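Local coordinates for protein caspase-1 (Spodoptera frugiperda, PDB 1M72) that cleaves protein targets as a cysteine endopeptidase of the caspase family and probably acts in the caspase activation cascade that executes apoptosis, at residues C[101-106]-C[143-148]; C[153-158]-C[244-249]; C[181-186]-C[257-262]; C[186-191]-C[249-254]. All blocks are in the same frame, centred on the assembly; numbering follows the deposited sequence.

Contact 1 of 4, residues C[101-106]-C[143-148]; sequences LLVAVL and KLFFIQ
Leu101, Phe146 and Val103 have the most surface buried where strands 101-106 and 143-148 pair in the centre of the caspase sheet. The strands run parallel, 4.6 Å apart and 12° off each other. Leu101 takes part mainly through its backbone. Its O accepts the Leu144 N-H at 2.7 Å, in the carbonyl plane and almost straight at 171°. Its side chain goes instead to Phe130, Leu138 and Met34. Val103 bonds the neighbouring strand through both N-H and C=O. Its N gives to Leu144 O at 2.7 Å, and its O accepts Phe146 N at 2.9 Å. Its CG2 is anti to the carbonyl carbon and lies alongside the Phe145 ring, 3.5 Å from CE2. Phe146 CG is anti to the carbonyl carbon, beside the backbone N, and the ring lies on the face with Leu102 and Leu144. Leu102 crosses this side chain at about a right angle, with CD1 3.8 Å from Phe146 CE1. Val103 O sits at the ring edge. Phe204 and Leu208 also pack on Phe146. Gln148 ends the pairing: its N reaches Val105 O at 2.8 Å. Leu106 CD2 lies 3.9 Å from Gln148 CB. Gln148 NE2 bonds an acidic side chain of the bound peptide and Ser194 OG. Bond and methyl set the start of this side chain, while its carboxamide turns to the peptide, consistent with the acid-binding S1 pocket of caspases.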
loop_
_atom_site.group_PDB
_atom_site.type_symbol
_atom_site.label_atom_id
_atom_site.label_comp_id
_atom_site.label_asym_id
_atom_site.label_seq_id
_atom_site.Cartn_x
_atom_site.Cartn_y
_atom_site.Cartn_z
ATOM N N LEU C 101 0.944 11.939 13.312
ATOM C CA LEU C 101 -0.514 12.018 13.477
ATOM C C LEU C 101 -1.062 10.648 13.107
ATOM O O LEU C 101 -0.570 10.001 12.178
ATOM C CB LEU C 101 -1.149 13.055 12.557
ATOM C CG LEU C 101 -2.688 13.037 12.469
ATOM C CD1 LEU C 101 -3.256 13.724 13.684
ATOM C CD2 LEU C 101 -3.178 13.719 11.157
ATOM N N LEU C 102 -2.037 10.205 13.878
ATOM C CA LEU C 102 -2.696 8.945 13.661
ATOM C C LEU C 102 -4.195 9.207 13.662
ATOM O O LEU C 102 -4.723 9.826 14.593
ATOM C CB LEU C 102 -2.367 7.972 14.795
ATOM C CG LEU C 102 -2.869 6.534 14.542
ATOM C CD1 LEU C 102 -1.990 5.528 15.333
ATOM C CD2 LEU C 102 -4.397 6.384 14.917
ATOM N N VAL C 103 -4.878 8.759 12.613
ATOM C CA VAL C 103 -6.333 8.879 12.555
ATOM C C VAL C 103 -6.861 7.419 12.375
ATOM O O VAL C 103 -6.310 6.657 11.571
ATOM C CB VAL C 103 -6.782 9.736 11.334
ATOM C CG1 VAL C 103 -8.286 9.777 11.249
ATOM C CG2 VAL C 103 -6.208 11.124 11.401
ATOM N N ALA C 104 -7.889 7.019 13.133
ATOM C CA ALA C 104 -8.486 5.687 12.974
ATOM C C ALA C 104 -10.014 5.819 12.747
ATOM O O ALA C 104 -10.678 6.688 13.318
ATOM C CB ALA C 104 -8.207 4.799 14.228
ATOM N N VAL C 105 -10.575 4.967 11.912
ATOM C CA VAL C 105 -11.996 5.023 11.671
ATOM C C VAL C 105 -12.519 3.609 11.755
ATOM O O VAL C 105 -11.990 2.719 11.111
ATOM C CB VAL C 105 -12.312 5.647 10.282
ATOM C CG1 VAL C 105 -13.842 5.706 10.045
ATOM C CG2 VAL C 105 -11.754 7.040 10.210
ATOM N N LEU C 106 -13.545 3.411 12.579
ATOM C CA LEU C 106 -14.169 2.096 12.815
ATOM C C LEU C 106 -15.647 2.292 12.416
ATOM O O LEU C 106 -16.420 2.959 13.145
ATOM C CB LEU C 106 -14.064 1.741 14.301
ATOM C CG LEU C 106 -12.739 2.043 15.022
ATOM C CD1 LEU C 106 -12.918 1.759 16.530
ATOM C CD2 LEU C 106 -11.634 1.179 14.477
ATOM N N LYS C 143 2.164 10.417 8.763
ATOM C CA LYS C 143 0.728 10.632 8.959
ATOM C C LYS C 143 0.069 9.262 8.720
ATOM O O LYS C 143 0.029 8.752 7.600
ATOM C CB LYS C 143 0.246 11.722 7.973
ATOM C CG LYS C 143 0.987 13.049 8.228
ATOM C CD LYS C 143 0.894 14.028 7.081
ATOM C CE LYS C 143 1.998 13.792 6.050
ATOM N NZ LYS C 143 3.289 14.462 6.453
ATOM N N LEU C 144 -0.421 8.679 9.809
ATOM C CA LEU C 144 -1.025 7.349 9.821
ATOM C C LEU C 144 -2.561 7.265 9.825
ATOM O O LEU C 144 -3.260 7.957 10.581
ATOM C CB LEU C 144 -0.459 6.560 11.016
ATOM C CG LEU C 144 1.017 6.867 11.337
ATOM C CD1 LEU C 144 1.448 6.172 12.623
ATOM C CD2 LEU C 144 1.917 6.417 10.196
ATOM N N PHE C 145 -3.074 6.364 8.992
ATOM C CA PHE C 145 -4.507 6.192 8.885
ATOM C C PHE C 145 -4.885 4.728 8.967
ATOM O O PHE C 145 -4.363 3.906 8.216
ATOM C CB PHE C 145 -5.014 6.817 7.577
ATOM C CG PHE C 145 -4.772 8.297 7.513
ATOM C CD1 PHE C 145 -3.509 8.796 7.176
ATOM C CD2 PHE C 145 -5.758 9.195 7.922
ATOM C CE1 PHE C 145 -3.212 10.152 7.258
ATOM C CE2 PHE C 145 -5.485 10.558 8.010
ATOM C CZ PHE C 145 -4.210 11.044 7.684
ATOM N N PHE C 146 -5.798 4.404 9.885
ATOM C CA PHE C 146 -6.238 3.036 10.026
ATOM C C PHE C 146 -7.727 2.964 9.824
ATOM O O PHE C 146 -8.493 3.673 10.483
ATOM C CB PHE C 146 -5.845 2.489 11.388
ATOM C CG PHE C 146 -4.379 2.380 11.562
ATOM C CD1 PHE C 146 -3.632 3.484 12.008
ATOM C CD2 PHE C 146 -3.725 1.200 11.247
ATOM C CE1 PHE C 146 -2.248 3.400 12.135
ATOM C CE2 PHE C 146 -2.324 1.092 11.366
ATOM C CZ PHE C 146 -1.580 2.206 11.815
ATOM N N ILE C 147 -8.140 2.097 8.909
ATOM C CA ILE C 147 -9.551 2.001 8.618
ATOM C C ILE C 147 -10.148 0.629 8.765
ATOM O O ILE C 147 -9.770 -0.325 8.049
ATOM C CB ILE C 147 -9.824 2.517 7.188
ATOM C CG1 ILE C 147 -9.351 3.974 7.086
ATOM C CG2 ILE C 147 -11.321 2.408 6.852
ATOM C CD1 ILE C 147 -9.060 4.346 5.745
ATOM N N GLN C 148 -11.058 0.503 9.726
ATOM C CA GLN C 148 -11.782 -0.768 9.907
ATOM C C GLN C 148 -13.176 -0.494 9.313
ATOM O O GLN C 148 -13.949 0.251 9.887
ATOM C CB GLN C 148 -11.892 -1.138 11.375
ATOM C CG GLN C 148 -12.845 -2.341 11.691
ATOM C CD GLN C 148 -12.576 -3.549 10.820
ATOM O OE1 GLN C 148 -11.430 -3.992 10.651
ATOM N NE2 GLN C 148 -13.632 -4.096 10.257
#

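Contact 2 of 4, residues C[153-158]-C[244-249]; sequences DRLDGG and AMMHQQ. With EDO (1,2-ethanediol), chain J.
Leu155 points at segment 244-249 and is crossed at about right angles by Met245, Met246 and Gln249. Its CG is anti to the carbonyl carbon, and its two methyls reach different partners. CD1 lies 3.2 Å from Met245 O and 3.9 Å from Met245 CE. CD2 rests 3.8 Å from Met246 SD. The Met246 chain is bent at chi2 and chi3, so it folds back although its CB points away from segment 153-158. Gln249 reaches the side-chain root, its OE1 3.1 Å from Leu155 CB. Its NE2 donates to His247 O at 2.8 Å, nearly straight at 176°. His247 O lies in the amide plane of Gln249, but the N-H comes from above the His247 carbonyl plane. Two surface loops of the caspase domain meet here. One follows Cys150, the probable active-site cysteine, and its Gly157 opens the predicted propeptide. The other precedes strand 254-257, and its Met246 packs on an apolar side chain of the bound peptide. Asp156 makes an Asx turn, OD1 accepting Gly158 N at 2.9 Å through its anti lone pair. Its carboxylate also takes Val178 N and His179 N of the second subunit. A water joins Gly157 O to Gln248 O.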
loop_
_atom_site.group_PDB
_atom_site.type_symbol
_atom_site.label_atom_id
_atom_site.label_comp_id
_atom_site.label_asym_id
_atom_site.label_seq_id
_atom_site.Cartn_x
_atom_site.Cartn_y
_atom_site.Cartn_z
ATOM N N ASP C 153 -18.431 -5.927 -1.028
ATOM C CA ASP C 153 -19.103 -7.114 -0.550
ATOM C C ASP C 153 -18.561 -8.386 -1.120
ATOM O O ASP C 153 -19.248 -9.377 -1.120
ATOM C CB ASP C 153 -20.611 -7.036 -0.834
ATOM C CG ASP C 153 -20.951 -6.953 -2.364
ATOM O OD1 ASP C 153 -20.219 -7.501 -3.228
ATOM O OD2 ASP C 153 -21.989 -6.341 -2.694
ATOM N N ARG C 154 -17.339 -8.394 -1.618
ATOM C CA ARG C 154 -16.818 -9.643 -2.138
ATOM C C ARG C 154 -16.302 -10.516 -0.958
ATOM O O ARG C 154 -15.998 -9.992 0.131
ATOM C CB ARG C 154 -15.740 -9.366 -3.192
ATOM C CG ARG C 154 -16.245 -8.432 -4.283
ATOM C CD ARG C 154 -15.693 -8.787 -5.653
ATOM N NE ARG C 154 -16.383 -8.103 -6.775
ATOM C CZ ARG C 154 -17.709 -8.102 -7.031
ATOM N NH1 ARG C 154 -18.573 -8.745 -6.236
ATOM N NH2 ARG C 154 -18.177 -7.477 -8.120
ATOM N N LEU C 155 -16.255 -11.834 -1.161
ATOM C CA LEU C 155 -15.821 -12.753 -0.107
ATOM C C LEU C 155 -14.593 -13.478 -0.555
ATOM O O LEU C 155 -14.428 -13.698 -1.735
ATOM C CB LEU C 155 -16.901 -13.793 0.217
ATOM C CG LEU C 155 -18.191 -13.249 0.813
ATOM C CD1 LEU C 155 -19.292 -14.235 0.579
ATOM C CD2 LEU C 155 -17.992 -12.959 2.286
ATOM N N ASP C 156 -13.734 -13.834 0.398
ATOM C CA ASP C 156 -12.482 -14.548 0.113
ATOM C C ASP C 156 -12.626 -15.935 0.773
ATOM O O ASP C 156 -12.506 -16.080 2.005
ATOM C CB ASP C 156 -11.289 -13.767 0.706
ATOM C CG ASP C 156 -9.920 -14.365 0.314
ATOM O OD1 ASP C 156 -9.783 -15.622 0.298
ATOM O OD2 ASP C 156 -8.974 -13.578 0.025
ATOM N N GLY C 157 -12.896 -16.942 -0.056
ATOM C CA GLY C 157 -13.094 -18.284 0.461
ATOM C C GLY C 157 -11.826 -18.954 0.977
ATOM O O GLY C 157 -11.877 -20.059 1.525
ATOM N N GLY C 158 -10.692 -18.281 0.798
ATOM C CA GLY C 158 -9.420 -18.832 1.238
ATOM C C GLY C 158 -9.034 -20.121 0.525
ATOM O O GLY C 158 -9.778 -20.643 -0.295
ATOM N N ALA C 244 -24.226 -20.208 4.642
ATOM C CA ALA C 244 -23.113 -20.884 4.023
ATOM C C ALA C 244 -22.193 -19.967 3.247
ATOM O O ALA C 244 -20.989 -20.081 3.363
ATOM C CB ALA C 244 -23.606 -22.008 3.120
ATOM N N MET C 245 -22.739 -19.058 2.456
ATOM C CA MET C 245 -21.858 -18.216 1.667
ATOM C C MET C 245 -20.929 -17.317 2.524
ATOM O O MET C 245 -19.828 -16.981 2.070
ATOM C CB MET C 245 -22.672 -17.382 0.647
ATOM C CG MET C 245 -23.117 -16.007 1.140
ATOM S SD MET C 245 -23.896 -14.838 -0.081
ATOM C CE MET C 245 -22.639 -14.686 -1.359
ATOM N N MET C 246 -21.364 -16.932 3.730
ATOM C CA MET C 246 -20.559 -16.093 4.638
ATOM C C MET C 246 -19.683 -16.944 5.587
ATOM O O MET C 246 -18.895 -16.434 6.376
ATOM C CB MET C 246 -21.469 -15.241 5.511
ATOM C CG MET C 246 -22.447 -14.359 4.752
ATOM S SD MET C 246 -21.576 -13.266 3.646
ATOM C CE MET C 246 -20.959 -11.976 4.882
ATOM N N HIS C 247 -19.817 -18.252 5.485
ATOM C CA HIS C 247 -19.126 -19.140 6.375
ATOM C C HIS C 247 -17.717 -19.581 5.958
ATOM O O HIS C 247 -17.478 -19.876 4.808
ATOM C CB HIS C 247 -20.031 -20.353 6.625
ATOM C CG HIS C 247 -19.570 -21.220 7.750
ATOM N ND1 HIS C 247 -19.384 -20.737 9.030
ATOM C CD2 HIS C 247 -19.220 -22.531 7.780
ATOM C CE1 HIS C 247 -18.940 -21.717 9.796
ATOM N NE2 HIS C 247 -18.832 -22.814 9.061
ATOM N N GLN C 248 -16.808 -19.635 6.934
ATOM C CA GLN C 248 -15.415 -20.029 6.734
ATOM C C GLN C 248 -14.703 -19.128 5.762
ATOM O O GLN C 248 -13.918 -19.593 4.949
ATOM C CB GLN C 248 -15.331 -21.473 6.221
ATOM C CG GLN C 248 -16.040 -22.486 7.137
ATOM C CD GLN C 248 -15.864 -23.910 6.656
ATOM O OE1 GLN C 248 -16.721 -24.749 6.882
ATOM N NE2 GLN C 248 -14.740 -24.188 5.984
ATOM N N GLN C 249 -14.982 -17.835 5.837
ATOM C CA GLN C 249 -14.335 -16.904 4.930
ATOM C C GLN C 249 -13.061 -16.349 5.578
ATOM O O GLN C 249 -12.898 -16.396 6.808
ATOM C CB GLN C 249 -15.318 -15.801 4.525
ATOM C CG GLN C 249 -16.619 -16.377 3.934
ATOM C CD GLN C 249 -16.375 -17.064 2.607
ATOM O OE1 GLN C 249 -15.967 -16.419 1.654
ATOM N NE2 GLN C 249 -16.601 -18.383 2.547
HETATM C C1 EDO J . -10.160 -9.959 2.285
HETATM O O1 EDO J . -9.365 -8.753 2.289
HETATM C C2 EDO J . -9.375 -11.032 1.604
HETATM O O2 EDO J . -9.334 -10.722 0.235
HETATM O O HOH W 1 -14.523 -21.470 2.700
#

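Contact 3 of 4, residues C[181-186]-C[257-262]; sequences DFLIAF and SMLTRL
Two first torsions bring Asp181 and Thr260 together. Asp181 has CG anti to its carbonyl carbon and beside its backbone N (chi1 -53°). Thr260 has OG1 in the crowded position between backbone N and carbonyl carbon (chi1 59°). The two side chains then cross at about a right angle, and Thr260 OG1 donates to Asp181 OD1 at 2.6 Å, on the syn lone pair. Thr260 N reaches the same oxygen at 3.3 Å, nearly along its C-O axis. Tyr25 OH is a further partner of OD1, so this buried oxygen is gripped by several donors, which would favour an ionised Asp181. A water links Asp181 OD2 to Thr260 OG1. The backbones run almost antiparallel, and Leu183 and Ser257 form a non-hydrogen-bonded pair. Met258 N gives to Phe182 O at 2.7 Å, nearly along the C=O axis. Asp181 N reaches Met258 O at 3.0 Å, but from well above the carbonyl plane. Met258 is bent at chi2 and chi3, which curls its CE back to 3.6 Å from Phe182 CB. Leu183 CG is anti to its backbone N, and its CD1 lies 3.7 Å from Ser257 CB. Ser257 OG accepts Leu259 N in an ST turn, where the chain leaves the sheet. On this side Leu183 and Ser257 meet helix 221-235. Ser257 also pairs antiparallel with a strand of the second subunit. Strand 254-257 is therefore the dimer-interface edge, and the sheet runs on through both subunits, as is typical of caspase dimers.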
loop_
_atom_site.group_PDB
_atom_site.type_symbol
_atom_site.label_atom_id
_atom_site.label_comp_id
_atom_site.label_asym_id
_atom_site.label_seq_id
_atom_site.Cartn_x
_atom_site.Cartn_y
_atom_site.Cartn_z
ATOM N N ASP C 181 4.893 10.517 2.805
ATOM C CA ASP C 181 4.776 10.246 4.229
ATOM C C ASP C 181 3.451 9.904 4.830
ATOM O O ASP C 181 3.194 10.161 6.023
ATOM C CB ASP C 181 5.465 11.375 5.011
ATOM C CG ASP C 181 6.898 11.578 4.532
ATOM O OD1 ASP C 181 7.545 10.549 4.210
ATOM O OD2 ASP C 181 7.357 12.735 4.439
ATOM N N PHE C 182 2.645 9.262 4.002
ATOM C CA PHE C 182 1.342 8.798 4.437
ATOM C C PHE C 182 1.421 7.273 4.475
ATOM O O PHE C 182 2.091 6.638 3.628
ATOM C CB PHE C 182 0.222 9.218 3.446
ATOM C CG PHE C 182 -0.187 10.666 3.557
ATOM C CD1 PHE C 182 -1.360 11.031 4.254
ATOM C CD2 PHE C 182 0.608 11.676 2.988
ATOM C CE1 PHE C 182 -1.740 12.391 4.395
ATOM C CE2 PHE C 182 0.242 13.031 3.111
ATOM C CZ PHE C 182 -0.945 13.399 3.826
ATOM N N LEU C 183 0.747 6.713 5.470
ATOM C CA LEU C 183 0.615 5.291 5.612
ATOM C C LEU C 183 -0.889 5.109 5.779
ATOM O O LEU C 183 -1.494 5.661 6.705
ATOM C CB LEU C 183 1.316 4.782 6.850
ATOM C CG LEU C 183 1.120 3.272 7.111
ATOM C CD1 LEU C 183 1.652 2.502 5.949
ATOM C CD2 LEU C 183 1.836 2.884 8.411
ATOM N N ILE C 184 -1.489 4.330 4.892
ATOM C CA ILE C 184 -2.918 4.136 4.948
ATOM C C ILE C 184 -3.213 2.658 4.953
ATOM O O ILE C 184 -3.075 1.945 3.911
ATOM C CB ILE C 184 -3.647 4.830 3.723
ATOM C CG1 ILE C 184 -3.369 6.333 3.729
ATOM C CG2 ILE C 184 -5.186 4.573 3.803
ATOM C CD1 ILE C 184 -3.908 7.089 2.486
ATOM N N ALA C 185 -3.647 2.221 6.136
ATOM C CA ALA C 185 -3.972 0.830 6.382
ATOM C C ALA C 185 -5.463 0.497 6.461
ATOM O O ALA C 185 -6.168 0.914 7.389
ATOM C CB ALA C 185 -3.301 0.361 7.625
ATOM N N PHE C 186 -5.910 -0.276 5.471
ATOM C CA PHE C 186 -7.291 -0.755 5.421
ATOM C C PHE C 186 -7.317 -2.207 5.923
ATOM O O PHE C 186 -6.422 -3.016 5.628
ATOM C CB PHE C 186 -7.863 -0.690 3.989
ATOM C CG PHE C 186 -8.601 0.615 3.663
ATOM C CD1 PHE C 186 -7.917 1.716 3.137
ATOM C CD2 PHE C 186 -9.992 0.705 3.812
ATOM C CE1 PHE C 186 -8.604 2.885 2.749
ATOM C CE2 PHE C 186 -10.695 1.872 3.430
ATOM C CZ PHE C 186 -10.007 2.953 2.899
ATOM N N SER C 257 1.463 2.447 1.512
ATOM C CA SER C 257 2.500 3.288 2.053
ATOM C C SER C 257 3.180 4.205 1.060
ATOM O O SER C 257 3.547 3.785 -0.063
ATOM C CB SER C 257 3.555 2.404 2.771
ATOM O OG SER C 257 4.804 3.043 2.978
ATOM N N MET C 258 3.294 5.467 1.501
ATOM C CA MET C 258 3.999 6.539 0.810
ATOM C C MET C 258 5.172 6.946 1.734
ATOM O O MET C 258 5.792 7.988 1.515
ATOM C CB MET C 258 3.118 7.774 0.610
ATOM C CG MET C 258 2.226 7.744 -0.618
ATOM S SD MET C 258 0.936 6.504 -0.595
ATOM C CE MET C 258 -0.107 6.976 0.665
ATOM N N LEU C 259 5.457 6.146 2.765
ATOM C CA LEU C 259 6.546 6.450 3.706
ATOM C C LEU C 259 7.905 6.516 3.039
ATOM O O LEU C 259 8.304 5.617 2.299
ATOM C CB LEU C 259 6.583 5.426 4.841
ATOM C CG LEU C 259 5.301 5.392 5.683
ATOM C CD1 LEU C 259 5.549 4.482 6.846
ATOM C CD2 LEU C 259 4.859 6.821 6.209
ATOM N N THR C 260 8.617 7.609 3.278
ATOM C CA THR C 260 9.943 7.791 2.679
ATOM C C THR C 260 11.087 7.406 3.665
ATOM O O THR C 260 12.276 7.445 3.327
ATOM C CB THR C 260 10.106 9.251 2.246
ATOM O OG1 THR C 260 9.955 10.088 3.396
ATOM C CG2 THR C 260 9.032 9.637 1.202
ATOM N N ARG C 261 10.726 7.085 4.900
ATOM C CA ARG C 261 11.699 6.682 5.891
ATOM C C ARG C 261 11.049 5.572 6.729
ATOM O O ARG C 261 9.848 5.314 6.612
ATOM C CB ARG C 261 12.095 7.865 6.793
ATOM C CG ARG C 261 12.505 9.138 6.036
ATOM C CD ARG C 261 12.967 10.191 7.022
ATOM N NE ARG C 261 13.125 11.491 6.372
ATOM C CZ ARG C 261 14.066 11.772 5.465
ATOM N NH1 ARG C 261 14.975 10.851 5.091
ATOM N NH2 ARG C 261 14.061 12.963 4.887
ATOM N N LEU C 262 11.854 4.904 7.555
ATOM C CA LEU C 262 11.353 3.829 8.380
ATOM C C LEU C 262 10.755 4.455 9.615
ATOM O O LEU C 262 11.221 5.482 10.091
ATOM C CB LEU C 262 12.474 2.857 8.757
ATOM C CG LEU C 262 13.099 1.957 7.690
ATOM C CD1 LEU C 262 14.339 1.338 8.283
ATOM C CD2 LEU C 262 12.160 0.840 7.257
HETATM O O HOH W 2 9.991 13.177 3.768
#

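Contact 4 of 4, residues C[186-191]-C[249-254]; sequences FSTVPG and QKQVPC. With EDO (1,2-ethanediol), chain J.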
loop_
_atom_site.group_PDB
_atom_site.type_symbol
_atom_site.label_atom_id
_atom_site.label_comp_id
_atom_site.label_asym_id
_atom_site.label_seq_id
_atom_site.Cartn_x
_atom_site.Cartn_y
_atom_site.Cartn_z
ATOM N N PHE C 186 -5.910 -0.276 5.471
ATOM C CA PHE C 186 -7.291 -0.755 5.421
ATOM C C PHE C 186 -7.317 -2.207 5.923
ATOM O O PHE C 186 -6.422 -3.016 5.628
ATOM C CB PHE C 186 -7.863 -0.690 3.989
ATOM C CG PHE C 186 -8.601 0.615 3.663
ATOM C CD1 PHE C 186 -7.917 1.716 3.137
ATOM C CD2 PHE C 186 -9.992 0.705 3.812
ATOM C CE1 PHE C 186 -8.604 2.885 2.749
ATOM C CE2 PHE C 186 -10.695 1.872 3.430
ATOM C CZ PHE C 186 -10.007 2.953 2.899
ATOM N N SER C 187 -8.332 -2.502 6.716
ATOM C CA SER C 187 -8.566 -3.826 7.278
ATOM C C SER C 187 -8.708 -4.871 6.189
ATOM O O SER C 187 -8.491 -6.050 6.414
ATOM C CB SER C 187 -9.871 -3.824 8.092
ATOM O OG SER C 187 -11.009 -3.469 7.288
ATOM N N THR C 188 -9.080 -4.428 4.999
ATOM C CA THR C 188 -9.318 -5.359 3.912
ATOM C C THR C 188 -8.955 -4.767 2.549
ATOM O O THR C 188 -8.702 -3.548 2.391
ATOM C CB THR C 188 -10.831 -5.812 3.933
ATOM O OG1 THR C 188 -10.993 -6.981 3.144
ATOM C CG2 THR C 188 -11.748 -4.695 3.340
ATOM N N VAL C 189 -8.932 -5.658 1.576
ATOM C CA VAL C 189 -8.604 -5.363 0.186
ATOM C C VAL C 189 -9.771 -4.626 -0.518
ATOM O O VAL C 189 -10.944 -4.816 -0.176
ATOM C CB VAL C 189 -8.291 -6.733 -0.510
ATOM C CG1 VAL C 189 -8.499 -6.659 -1.975
ATOM C CG2 VAL C 189 -6.871 -7.136 -0.208
ATOM N N PRO C 190 -9.469 -3.756 -1.502
ATOM C CA PRO C 190 -10.613 -3.092 -2.140
ATOM C C PRO C 190 -11.603 -4.086 -2.732
ATOM O O PRO C 190 -11.221 -5.080 -3.370
ATOM C CB PRO C 190 -9.955 -2.219 -3.210
ATOM C CG PRO C 190 -8.552 -1.910 -2.575
ATOM C CD PRO C 190 -8.185 -3.267 -2.029
ATOM N N GLY C 191 -12.886 -3.806 -2.511
ATOM C CA GLY C 191 -13.959 -4.664 -2.988
ATOM C C GLY C 191 -14.462 -5.712 -1.992
ATOM O O GLY C 191 -15.559 -6.267 -2.176
ATOM N N GLN C 249 -14.982 -17.835 5.837
ATOM C CA GLN C 249 -14.335 -16.904 4.930
ATOM C C GLN C 249 -13.061 -16.349 5.578
ATOM O O GLN C 249 -12.898 -16.396 6.808
ATOM C CB GLN C 249 -15.318 -15.801 4.525
ATOM C CG GLN C 249 -16.619 -16.377 3.934
ATOM C CD GLN C 249 -16.375 -17.064 2.607
ATOM O OE1 GLN C 249 -15.967 -16.419 1.654
ATOM N NE2 GLN C 249 -16.601 -18.383 2.547
ATOM N N LYS C 250 -12.165 -15.862 4.728
ATOM C CA LYS C 250 -10.852 -15.336 5.106
ATOM C C LYS C 250 -10.738 -13.859 4.775
ATOM O O LYS C 250 -11.606 -13.279 4.087
ATOM C CB LYS C 250 -9.780 -16.085 4.338
ATOM C CG LYS C 250 -9.850 -17.581 4.554
ATOM C CD LYS C 250 -9.452 -17.933 5.977
ATOM C CE LYS C 250 -7.912 -17.953 6.106
ATOM N NZ LYS C 250 -7.536 -17.959 7.532
ATOM N N GLN C 251 -9.646 -13.264 5.233
ATOM C CA GLN C 251 -9.422 -11.837 5.049
ATOM C C GLN C 251 -7.975 -11.479 5.216
ATOM O O GLN C 251 -7.272 -12.079 6.053
ATOM C CB GLN C 251 -10.225 -11.066 6.096
ATOM C CG GLN C 251 -10.026 -9.561 6.088
ATOM C CD GLN C 251 -10.817 -8.858 7.184
ATOM O OE1 GLN C 251 -11.927 -9.277 7.527
ATOM N NE2 GLN C 251 -10.254 -7.771 7.738
ATOM N N VAL C 252 -7.521 -10.538 4.390
ATOM C CA VAL C 252 -6.174 -9.999 4.506
ATOM C C VAL C 252 -6.254 -8.461 4.406
ATOM O O VAL C 252 -7.012 -7.921 3.610
ATOM C CB VAL C 252 -5.169 -10.575 3.451
ATOM C CG1 VAL C 252 -5.506 -10.098 1.989
ATOM C CG2 VAL C 252 -3.749 -10.140 3.833
ATOM N N PRO C 253 -5.483 -7.739 5.247
ATOM C CA PRO C 253 -5.489 -6.260 5.221
ATOM C C PRO C 253 -4.771 -5.758 3.958
ATOM O O PRO C 253 -4.111 -6.538 3.246
ATOM C CB PRO C 253 -4.711 -5.858 6.490
ATOM C CG PRO C 253 -4.708 -7.141 7.357
ATOM C CD PRO C 253 -4.607 -8.256 6.322
ATOM N N CYS C 254 -4.911 -4.452 3.706
ATOM C CA CYS C 254 -4.310 -3.763 2.549
ATOM C C CYS C 254 -3.570 -2.525 3.117
ATOM O O CYS C 254 -4.165 -1.571 3.623
ATOM C CB CYS C 254 -5.425 -3.365 1.560
ATOM S SG CYS C 254 -4.772 -2.757 -0.033
HETATM C C1 EDO J . -10.160 -9.959 2.285
HETATM O O1 EDO J . -9.365 -8.753 2.289
HETATM C C2 EDO J . -9.375 -11.032 1.604
HETATM O O2 EDO J . -9.334 -10.722 0.235
#
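The flat carboxamide of Gln251 meets the flat peptide of Ser187 askew. Its NE2 donates to Ser187 O at 2.8 Å, from above the carbonyl plane, and the oxygen is tilted 24° out of the amide plane. Here the antiparallel pair of the caspase sheet, strands 182-186 and 254-257, opens into loops beside the probable active site. The Gln251 chain is extended, with CG anti to the backbone N, and this carries the amide across. OE1 at the other corner accepts Trp195 N, so the amide is fixed at both ends. Pro253 CB lies 3.4 Å from Phe186 O. Cys229 and Val232 of helix 221-235 and Phe204 of helix 203-215 pack on the Pro253 ring. Phe186 and Cys254 form the antiparallel hydrogen-bonded pair at this end of the two strands. Phe186 N donates to Cys254 O at 2.9 Å, and Cys254 N returns a nearly straight bond to Phe186 O at 2.8 Å. Beyond the pair, Pro253 CA makes a CA-H...O contact with Ser187 O. The Phe186 ring turns away to Gln151 and Ile147. The loops also hold a 1,2-ethanediol, probably from the crystallisation liquor. Its O1 donates to Val252 O at 2.8 Å and accepts Val189 N at 3.2 Å. Thr188 OG1 is 2.6 Å from O1 and also has Phe193 O as a partner. Cys254 SG is anti to its backbone N (chi1 -170°), which places it 4.0 Å from Pro190 CD.

Overall arrangement
Contacts 1 and 3 belong to one sheet, their centres about 12 Å apart. Ile147 N to Ala185 O, 2.8 Å, is one probable hydrogen bond between them. Contact 4 continues contact 3 through the shared Phe186 and lies nested in the loop that contact 3 closes. It shares Gln249 with contact 2, whose centre is about 12 Å away, and both touch the same 1,2-ethanediol. Contacts 1, 2 and 4 each bring a residue near Cys150, the probable catalytic cysteine: the side chains of Gln148 and Thr188 are each about 6 Å from that of Cys150, and Met246 about 8 Å. Contact 3 lies away from it. Contacts 2, 3 and 4 all touch the second subunit.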